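Local atomic coordinates of 6-phosphofructokinase isozyme 2 (Escherichia coli, PDB entry 3UMO), a protein that catalyses the ATP-dependent phosphorylation of D-fructose 6-phosphate to fructose 1,6-bisphosphate, the first committing step of glycolysis. Residues I239-P244 with F278-G283; Q120-V125 with L146-Q151. One frame throughout, in Å; residues are numbered along the deposited sequence.

In the fold
Along the chain from the N terminus, contact 2 comes first. It joins helix 115-125 to helix 146-158 and closes a loop of 20 residues that contains strand 133-137 of the six-stranded parallel sheet. Contact 1 follows. It joins the end of strand 238-241 and the residues after it to helix 272-286, with helix 254-267 in the connection between. The two loops lie in series, so they neither nest nor cross. The centres of contact 1 and contact 2 are about 32 Å apart, on opposite sides of the chain's centre. Contact 2 links two helices that flank the parallel sheet, at the surface of the protein. Contact 1 is buried and lies beside ATP.

Contact 1: I239-P244 with F278-G283; sequences IQVVPP and FGVAAG. With ATP (adenosine-5'-triphosphate), chain E.
The ring of Pro243 carries Val280 on one face. Methyl CG1 of Val280 stands almost over the middle of the ring and lies 3.9 Å from Pro243 N. Val280 CG1 is also 3.9 Å from Pro243 CG, with Pro243 CB only slightly farther. At the rim of the same ring, Pro243 CG comes within 4.1 Å of ATP N3, so the proline meets the adenine as well as the valine. Gln228 of the second subunit also packs on Pro243.

Val280 works as a fork. CG1 is anti to the backbone N (chi1 163°), which turns it to the proline and leaves CG2 for Val241. Val280 CG2 is 3.9 Å from Val241 CG1 and 3.8 Å from Val241 O. The two valines thus meet methyl to methyl, and both are buried. Met258 of helix 254-267 adds to the packing on Val280.

The ribose lies close to the helix. ATP O2' gives a weak hydrogen bond to Val280 O at 3.3 Å, and methyl CG1 of Val280 sits 3.7 Å from this same O2'. Further along, Gly283 has no side chain, and the sugar comes close: Gly283 C is 3.3 Å from ATP O4'. Ser284, which bonds to ATP through its OG, makes a weak bond to Val280 O.

Val280 belongs to the experimentally identified site for substrate ATP. Residues following the last strand of a three-stranded antiparallel sheet and a late helix together hold the nucleoside, in a nucleotide site of the PfkB carbohydrate kinase family.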
ATOM      1  N   ILE A 239      34.201  -5.323 -19.248  1.00 25.83           N
ATOM      2  CA  ILE A 239      34.371  -5.784 -17.884  1.00 30.15           C
ATOM      3  C   ILE A 239      33.076  -5.658 -17.109  1.00 36.14           C
ATOM      4  O   ILE A 239      32.286  -4.735 -17.340  1.00 27.02           O
ATOM      5  CB  ILE A 239      35.452  -4.985 -17.150  1.00 28.33           C
ATOM      6  CG1 ILE A 239      35.166  -3.489 -17.254  1.00 29.72           C
ATOM      7  CG2 ILE A 239      36.846  -5.307 -17.696  1.00 39.44           C
ATOM      8  CD1 ILE A 239      35.600  -2.721 -16.043  1.00 41.41           C
ATOM      9  N   GLN A 240      32.853  -6.597 -16.195  1.00 28.83           N
ATOM     10  CA  GLN A 240      31.761  -6.452 -15.255  1.00 20.13           C
ATOM     11  C   GLN A 240      32.346  -6.315 -13.864  1.00 19.73           C
ATOM     12  O   GLN A 240      33.290  -7.023 -13.491  1.00 21.96           O
ATOM     13  CB  GLN A 240      30.762  -7.620 -15.306  1.00 35.54           C
ATOM     14  CG  GLN A 240      29.588  -7.406 -14.328  1.00 48.39           C
ATOM     15  CD  GLN A 240      28.404  -8.342 -14.537  1.00 51.34           C
ATOM     16  OE1 GLN A 240      28.380  -9.144 -15.475  1.00 51.74           O
ATOM     17  NE2 GLN A 240      27.405  -8.234 -13.652  1.00 32.50           N
ATOM     18  N   VAL A 241      31.792  -5.385 -13.105  1.00 18.50           N
ATOM     19  CA  VAL A 241      32.216  -5.187 -11.732  1.00 17.27           C
ATOM     20  C   VAL A 241      30.994  -5.314 -10.840  1.00 17.74           C
ATOM     21  O   VAL A 241      29.992  -4.634 -11.059  1.00 22.29           O
ATOM     22  CB  VAL A 241      32.857  -3.807 -11.549  1.00 17.58           C
ATOM     23  CG1 VAL A 241      33.145  -3.546 -10.063  1.00 22.27           C
ATOM     24  CG2 VAL A 241      34.134  -3.715 -12.364  1.00 20.31           C
ATOM     25  N   VAL A 242      31.078  -6.196  -9.846  1.00 16.64           N
ATOM     26  CA  VAL A 242      29.970  -6.437  -8.923  1.00 19.78           C
ATOM     27  C   VAL A 242      30.337  -5.888  -7.543  1.00 16.06           C
ATOM     28  O   VAL A 242      31.457  -6.093  -7.076  1.00 22.26           O
ATOM     29  CB  VAL A 242      29.683  -7.946  -8.834  1.00 23.46           C
ATOM     30  CG1 VAL A 242      28.377  -8.233  -8.086  1.00 20.75           C
ATOM     31  CG2 VAL A 242      29.629  -8.529 -10.240  1.00 25.69           C
ATOM     32  N   PRO A 243      29.398  -5.180  -6.892  1.00 18.96           N
ATOM     33  CA  PRO A 243      29.674  -4.642  -5.556  1.00 18.24           C
ATOM     34  C   PRO A 243      29.815  -5.763  -4.539  1.00 18.08           C
ATOM     35  O   PRO A 243      29.347  -6.883  -4.771  1.00 18.26           O
ATOM     36  CB  PRO A 243      28.403  -3.846  -5.215  1.00 22.68           C
ATOM     37  CG  PRO A 243      27.560  -3.835  -6.438  1.00 22.38           C
ATOM     38  CD  PRO A 243      28.009  -4.949  -7.313  1.00 21.19           C
ATOM     39  N   PRO A 244      30.446  -5.465  -3.398  1.00 17.81           N
ATOM     40  CA  PRO A 244      30.506  -6.455  -2.322  1.00 20.26           C
ATOM     41  C   PRO A 244      29.119  -6.690  -1.730  1.00 18.87           C
ATOM     42  O   PRO A 244      28.229  -5.844  -1.895  1.00 22.71           O
ATOM     43  CB  PRO A 244      31.434  -5.796  -1.289  1.00 22.29           C
ATOM     44  CG  PRO A 244      31.394  -4.341  -1.597  1.00 26.04           C
ATOM     45  CD  PRO A 244      31.200  -4.241  -3.080  1.00 22.72           C
ATOM     46  N   PHE A 278      35.608   2.340  -9.646  1.00 19.77           N
ATOM     47  CA  PHE A 278      35.365   3.503  -8.807  1.00 23.52           C
ATOM     48  C   PHE A 278      33.898   3.909  -8.907  1.00 16.67           C
ATOM     49  O   PHE A 278      33.288   4.316  -7.916  1.00 18.05           O
ATOM     50  CB  PHE A 278      36.273   4.662  -9.223  1.00 24.50           C
ATOM     51  CG  PHE A 278      36.395   5.741  -8.188  1.00 21.84           C
ATOM     52  CD1 PHE A 278      36.822   5.440  -6.905  1.00 26.30           C
ATOM     53  CD2 PHE A 278      36.108   7.063  -8.501  1.00 21.16           C
ATOM     54  CE1 PHE A 278      36.945   6.432  -5.944  1.00 26.97           C
ATOM     55  CE2 PHE A 278      36.227   8.065  -7.536  1.00 20.99           C
ATOM     56  CZ  PHE A 278      36.645   7.747  -6.261  1.00 26.66           C
ATOM     57  N   GLY A 279      33.325   3.770 -10.102  1.00 18.39           N
ATOM     58  CA  GLY A 279      31.908   4.036 -10.303  1.00 18.20           C
ATOM     59  C   GLY A 279      31.027   3.133  -9.450  1.00 20.06           C
ATOM     60  O   GLY A 279      30.095   3.599  -8.787  1.00 18.37           O
ATOM     61  N   VAL A 280      31.301   1.831  -9.477  1.00 15.79           N
ATOM     62  CA  VAL A 280      30.542   0.892  -8.657  1.00 15.44           C
ATOM     63  C   VAL A 280      30.749   1.181  -7.172  1.00 18.09           C
ATOM     64  O   VAL A 280      29.798   1.126  -6.387  1.00 15.95           O
ATOM     65  CB  VAL A 280      30.892  -0.580  -8.987  1.00 15.98           C
ATOM     66  CG1 VAL A 280      30.418  -1.524  -7.875  1.00 16.72           C
ATOM     67  CG2 VAL A 280      30.265  -0.966 -10.316  1.00 18.31           C
ATOM     68  N   ALA A 281      31.986   1.493  -6.790  1.00 18.15           N
ATOM     69  CA  ALA A 281      32.274   1.811  -5.390  1.00 16.31           C
ATOM     70  C   ALA A 281      31.440   2.991  -4.898  1.00 15.98           C
ATOM     71  O   ALA A 281      30.857   2.934  -3.811  1.00 18.69           O
ATOM     72  CB  ALA A 281      33.772   2.071  -5.174  1.00 18.14           C
ATOM     73  N   ALA A 282      31.377   4.054  -5.693  1.00 16.88           N
ATOM     74  CA  ALA A 282      30.610   5.237  -5.302  1.00 15.56           C
ATOM     75  C   ALA A 282      29.108   4.990  -5.359  1.00 21.15           C
ATOM     76  O   ALA A 282      28.363   5.425  -4.473  1.00 17.82           O
ATOM     77  CB  ALA A 282      30.981   6.427  -6.171  1.00 15.59           C
ATOM     78  N   GLY A 283      28.652   4.327  -6.422  1.00 15.57           N
ATOM     79  CA  GLY A 283      27.243   3.999  -6.545  1.00 14.69           C
ATOM     80  C   GLY A 283      26.758   3.183  -5.351  1.00 18.99           C
ATOM     81  O   GLY A 283      25.721   3.472  -4.753  1.00 18.05           O
TER
HETATM   82  PG  ATP E 313      19.384   6.100 -10.271  1.00 17.63           P
HETATM   83  O1G ATP E 313      19.492   7.152 -11.318  1.00 16.36           O
HETATM   84  O2G ATP E 313      19.820   6.787  -8.980  1.00 15.88           O
HETATM   85  O3G ATP E 313      18.014   5.527 -10.143  1.00 19.75           O
HETATM   86  PB  ATP E 313      20.515   4.189 -11.880  1.00 18.74           P
HETATM   87  O1B ATP E 313      19.205   3.382 -12.134  1.00 16.74           O
HETATM   88  O2B ATP E 313      20.928   5.103 -13.052  1.00 17.93           O
HETATM   89  O3B ATP E 313      20.457   4.996 -10.505  1.00 15.99           O
HETATM   90  PA  ATP E 313      21.905   1.886 -10.853  1.00 17.07           P
HETATM   91  O1A ATP E 313      20.611   1.488 -10.205  1.00 16.55           O
HETATM   92  O2A ATP E 313      22.515   0.784 -11.720  1.00 17.17           O
HETATM   93  O3A ATP E 313      21.728   3.178 -11.696  1.00 14.62           O
HETATM   94  O5' ATP E 313      22.910   2.331  -9.678  1.00 18.61           O
HETATM   95  C5' ATP E 313      24.240   2.582  -9.980  1.00 20.38           C
HETATM   96  C4' ATP E 313      25.250   1.893  -9.179  1.00 17.33           C
HETATM   97  O4' ATP E 313      24.877   2.013  -7.789  1.00 15.49           O
HETATM   98  C3' ATP E 313      25.259   0.440  -9.409  1.00 19.31           C
HETATM   99  O3' ATP E 313      26.027   0.100 -10.501  1.00 17.19           O
HETATM  100  C2' ATP E 313      25.786  -0.087  -8.138  1.00 20.59           C
HETATM  101  O2' ATP E 313      27.133   0.144  -8.054  1.00 19.73           O
HETATM  102  C1' ATP E 313      25.109   0.780  -7.148  1.00 15.43           C
HETATM  103  N9  ATP E 313      23.846   0.200  -6.697  1.00 16.36           N
HETATM  104  C8  ATP E 313      22.618   0.519  -7.147  1.00 19.83           C
HETATM  105  N7  ATP E 313      21.723  -0.247  -6.475  1.00 17.30           N
HETATM  106  C5  ATP E 313      22.384  -1.042  -5.608  1.00 18.10           C
HETATM  107  C6  ATP E 313      21.983  -2.005  -4.676  1.00 21.70           C
HETATM  108  N6  ATP E 313      20.534  -2.346  -4.484  1.00 19.59           N
HETATM  109  N1  ATP E 313      22.929  -2.629  -3.953  1.00 16.90           N
HETATM  110  C2  ATP E 313      24.233  -2.342  -4.110  1.00 17.83           C
HETATM  111  N3  ATP E 313      24.640  -1.424  -4.990  1.00 17.78           N
HETATM  112  C4  ATP E 313      23.746  -0.761  -5.745  1.00 17.97           C

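Contact 2: Q120-V125 with L146-Q151; sequences QLEEQV and LEKLTQ
Lys148 meets the carboxylate of Glu122 with a curled chain, and Glu122 does the reaching from helix 115-125. The lysine bends at chi2, chi3 and chi4, which folds the ammonium group back near its own helix. Lys148 NZ then lies 3.5 Å from Glu122 OE1, a long salt bridge. The glutamate comes the other way, nearly straight beyond CG, with CG anti to the backbone N (chi1 -152°). The two side chains meet at about a right angle.

Next in sequence, Leu149 points away from 120-125 and packs on Ala171 of helix 169-175. Thr150 bonds through OG1 to Ala174 O. These two residues tie helix 146-158 to helix 169-175. Helices 115-125 and 146-158 flank the parallel sheet of the ribokinase fold, and Leu121 packs on Ile58 and Val83 of that sheet.

Gln151 completes the contact. Its OE1 accepts a hydrogen bond from Lys148 NZ at 3.1 Å. The C=O...N angle is 144°, and the donor is tilted 34° from the carbonyl plane. NZ is therefore shared between an amide oxygen of its own helix and a carboxylate oxygen of the other. A methionine in place of Lys148 would probably leave the Glu122 carboxylate without its charged mate and set the Gln151 amide free to turn. Glu122 OE2 lies beside the end of the segment, 4.0 Å from Gln151 O. Both are acceptors, so this is mere proximity and not a bond.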
ATOM      1  N   GLN A 120      20.958  30.753 -23.798  1.00 26.56           N
ATOM      2  CA  GLN A 120      21.796  31.283 -22.724  1.00 29.62           C
ATOM      3  C   GLN A 120      22.591  30.178 -22.048  1.00 26.50           C
ATOM      4  O   GLN A 120      23.753  30.369 -21.675  1.00 29.83           O
ATOM      5  CB  GLN A 120      20.949  32.005 -21.679  1.00 25.38           C
ATOM      6  CG  GLN A 120      20.443  33.365 -22.131  1.00 29.28           C
ATOM      7  CD  GLN A 120      19.649  34.056 -21.052  1.00 36.49           C
ATOM      8  OE1 GLN A 120      20.160  34.315 -19.961  1.00 33.72           O
ATOM      9  NE2 GLN A 120      18.385  34.348 -21.341  1.00 35.49           N
ATOM     10  N   LEU A 121      21.955  29.024 -21.889  1.00 26.57           N
ATOM     11  CA  LEU A 121      22.613  27.867 -21.295  1.00 27.09           C
ATOM     12  C   LEU A 121      23.691  27.355 -22.241  1.00 25.24           C
ATOM     13  O   LEU A 121      24.794  27.006 -21.818  1.00 26.71           O
ATOM     14  CB  LEU A 121      21.593  26.772 -20.986  1.00 26.25           C
ATOM     15  CG  LEU A 121      20.720  27.039 -19.757  1.00 27.36           C
ATOM     16  CD1 LEU A 121      19.457  26.196 -19.783  1.00 27.75           C
ATOM     17  CD2 LEU A 121      21.505  26.762 -18.481  1.00 30.72           C
ATOM     18  N   GLU A 122      23.362  27.329 -23.528  1.00 25.12           N
ATOM     19  CA  GLU A 122      24.305  26.940 -24.568  1.00 26.75           C
ATOM     20  C   GLU A 122      25.533  27.857 -24.550  1.00 28.43           C
ATOM     21  O   GLU A 122      26.665  27.395 -24.698  1.00 27.61           O
ATOM     22  CB  GLU A 122      23.609  27.008 -25.930  1.00 32.77           C
ATOM     23  CG  GLU A 122      24.150  26.070 -26.990  1.00 53.39           C
ATOM     24  CD  GLU A 122      23.146  25.838 -28.109  1.00 59.23           C
ATOM     25  OE1 GLU A 122      22.010  26.355 -28.007  1.00 55.49           O
ATOM     26  OE2 GLU A 122      23.491  25.140 -29.085  1.00 65.70           O
ATOM     27  N   GLU A 123      25.304  29.154 -24.354  1.00 22.81           N
ATOM     28  CA  GLU A 123      26.392  30.129 -24.274  1.00 28.38           C
ATOM     29  C   GLU A 123      27.334  29.812 -23.111  1.00 30.24           C
ATOM     30  O   GLU A 123      28.557  29.910 -23.254  1.00 31.29           O
ATOM     31  CB  GLU A 123      25.836  31.554 -24.148  1.00 35.06           C
ATOM     32  CG  GLU A 123      26.892  32.643 -24.176  1.00 38.74           C
ATOM     33  CD  GLU A 123      26.291  34.036 -24.195  1.00 43.88           C
ATOM     34  OE1 GLU A 123      25.153  34.204 -23.702  1.00 41.05           O
ATOM     35  OE2 GLU A 123      26.954  34.959 -24.707  1.00 50.57           O
ATOM     36  N   GLN A 124      26.763  29.423 -21.973  1.00 29.56           N
ATOM     37  CA  GLN A 124      27.560  29.044 -20.807  1.00 33.14           C
ATOM     38  C   GLN A 124      28.440  27.836 -21.115  1.00 30.24           C
ATOM     39  O   GLN A 124      29.624  27.812 -20.780  1.00 33.08           O
ATOM     40  CB  GLN A 124      26.663  28.735 -19.603  1.00 34.14           C
ATOM     41  CG  GLN A 124      26.101  29.971 -18.904  1.00 43.52           C
ATOM     42  CD  GLN A 124      27.185  30.941 -18.459  1.00 48.47           C
ATOM     43  OE1 GLN A 124      27.140  32.128 -18.784  1.00 59.39           O
ATOM     44  NE2 GLN A 124      28.163  30.441 -17.711  1.00 49.86           N
ATOM     45  N   VAL A 125      27.848  26.835 -21.759  1.00 29.99           N
ATOM     46  CA  VAL A 125      28.563  25.610 -22.099  1.00 28.29           C
ATOM     47  C   VAL A 125      29.741  25.874 -23.032  1.00 28.62           C
ATOM     48  O   VAL A 125      30.814  25.301 -22.859  1.00 29.95           O
ATOM     49  CB  VAL A 125      27.621  24.566 -22.731  1.00 25.41           C
ATOM     50  CG1 VAL A 125      28.413  23.413 -23.328  1.00 28.87           C
ATOM     51  CG2 VAL A 125      26.636  24.056 -21.695  1.00 24.09           C
ATOM     52  N   LEU A 146      14.084  18.173 -28.990  1.00 48.80           N
ATOM     53  CA  LEU A 146      15.171  17.202 -28.945  1.00 40.34           C
ATOM     54  C   LEU A 146      16.343  17.628 -29.822  1.00 36.23           C
ATOM     55  O   LEU A 146      17.502  17.420 -29.462  1.00 45.47           O
ATOM     56  CB  LEU A 146      14.673  15.821 -29.371  1.00 41.75           C
ATOM     57  CG  LEU A 146      13.622  15.153 -28.481  1.00 38.96           C
ATOM     58  CD1 LEU A 146      12.976  13.994 -29.223  1.00 42.57           C
ATOM     59  CD2 LEU A 146      14.242  14.677 -27.176  1.00 31.74           C
ATOM     60  N   GLU A 147      16.033  18.240 -30.963  1.00 42.43           N
ATOM     61  CA  GLU A 147      17.059  18.715 -31.886  1.00 46.93           C
ATOM     62  C   GLU A 147      17.993  19.746 -31.250  1.00 44.45           C
ATOM     63  O   GLU A 147      19.170  19.816 -31.603  1.00 42.46           O
ATOM     64  CB  GLU A 147      16.427  19.277 -33.167  1.00 60.60           C
ATOM     65  CG  GLU A 147      15.356  20.335 -32.938  1.00 70.00           C
ATOM     66  CD  GLU A 147      14.877  20.973 -34.232  1.00 81.43           C
ATOM     67  OE1 GLU A 147      15.654  21.001 -35.211  1.00 85.17           O
ATOM     68  OE2 GLU A 147      13.720  21.448 -34.271  1.00 84.15           O
ATOM     69  N   LYS A 148      17.471  20.532 -30.310  1.00 42.37           N
ATOM     70  CA  LYS A 148      18.277  21.546 -29.626  1.00 41.66           C
ATOM     71  C   LYS A 148      19.289  20.910 -28.671  1.00 36.19           C
ATOM     72  O   LYS A 148      20.381  21.445 -28.456  1.00 36.76           O
ATOM     73  CB  LYS A 148      17.385  22.538 -28.866  1.00 45.21           C
ATOM     74  CG  LYS A 148      16.423  23.323 -29.741  1.00 52.08           C
ATOM     75  CD  LYS A 148      17.150  24.193 -30.760  1.00 58.67           C
ATOM     76  CE  LYS A 148      17.895  25.351 -30.110  1.00 65.71           C
ATOM     77  NZ  LYS A 148      19.324  25.044 -29.811  1.00 70.18           N
ATOM     78  N   LEU A 149      18.918  19.777 -28.091  1.00 32.63           N
ATOM     79  CA  LEU A 149      19.837  19.036 -27.240  1.00 34.76           C
ATOM     80  C   LEU A 149      20.958  18.452 -28.090  1.00 30.94           C
ATOM     81  O   LEU A 149      22.123  18.473 -27.699  1.00 33.85           O
ATOM     82  CB  LEU A 149      19.106  17.922 -26.493  1.00 37.88           C
ATOM     83  CG  LEU A 149      19.975  17.042 -25.595  1.00 37.10           C
ATOM     84  CD1 LEU A 149      20.639  17.874 -24.502  1.00 30.56           C
ATOM     85  CD2 LEU A 149      19.139  15.921 -24.988  1.00 39.94           C
ATOM     86  N   THR A 150      20.593  17.937 -29.260  1.00 34.58           N
ATOM     87  CA  THR A 150      21.572  17.432 -30.213  1.00 32.12           C
ATOM     88  C   THR A 150      22.524  18.552 -30.632  1.00 30.20           C
ATOM     89  O   THR A 150      23.742  18.367 -30.660  1.00 36.54           O
ATOM     90  CB  THR A 150      20.880  16.831 -31.453  1.00 35.52           C
ATOM     91  OG1 THR A 150      20.129  15.672 -31.070  1.00 36.82           O
ATOM     92  CG2 THR A 150      21.900  16.436 -32.504  1.00 39.90           C
ATOM     93  N   GLN A 151      21.961  19.717 -30.938  1.00 34.35           N
ATOM     94  CA  GLN A 151      22.750  20.873 -31.352  1.00 37.16           C
ATOM     95  C   GLN A 151      23.726  21.321 -30.275  1.00 33.56           C
ATOM     96  O   GLN A 151      24.850  21.717 -30.580  1.00 36.52           O
ATOM     97  CB  GLN A 151      21.838  22.039 -31.742  1.00 48.26           C
ATOM     98  CG  GLN A 151      21.129  21.844 -33.075  1.00 63.64           C
ATOM     99  CD  GLN A 151      19.974  22.808 -33.270  1.00 74.63           C
ATOM    100  OE1 GLN A 151      19.904  23.854 -32.621  1.00 75.50           O
ATOM    101  NE2 GLN A 151      19.055  22.455 -34.164  1.00 77.00           N
TER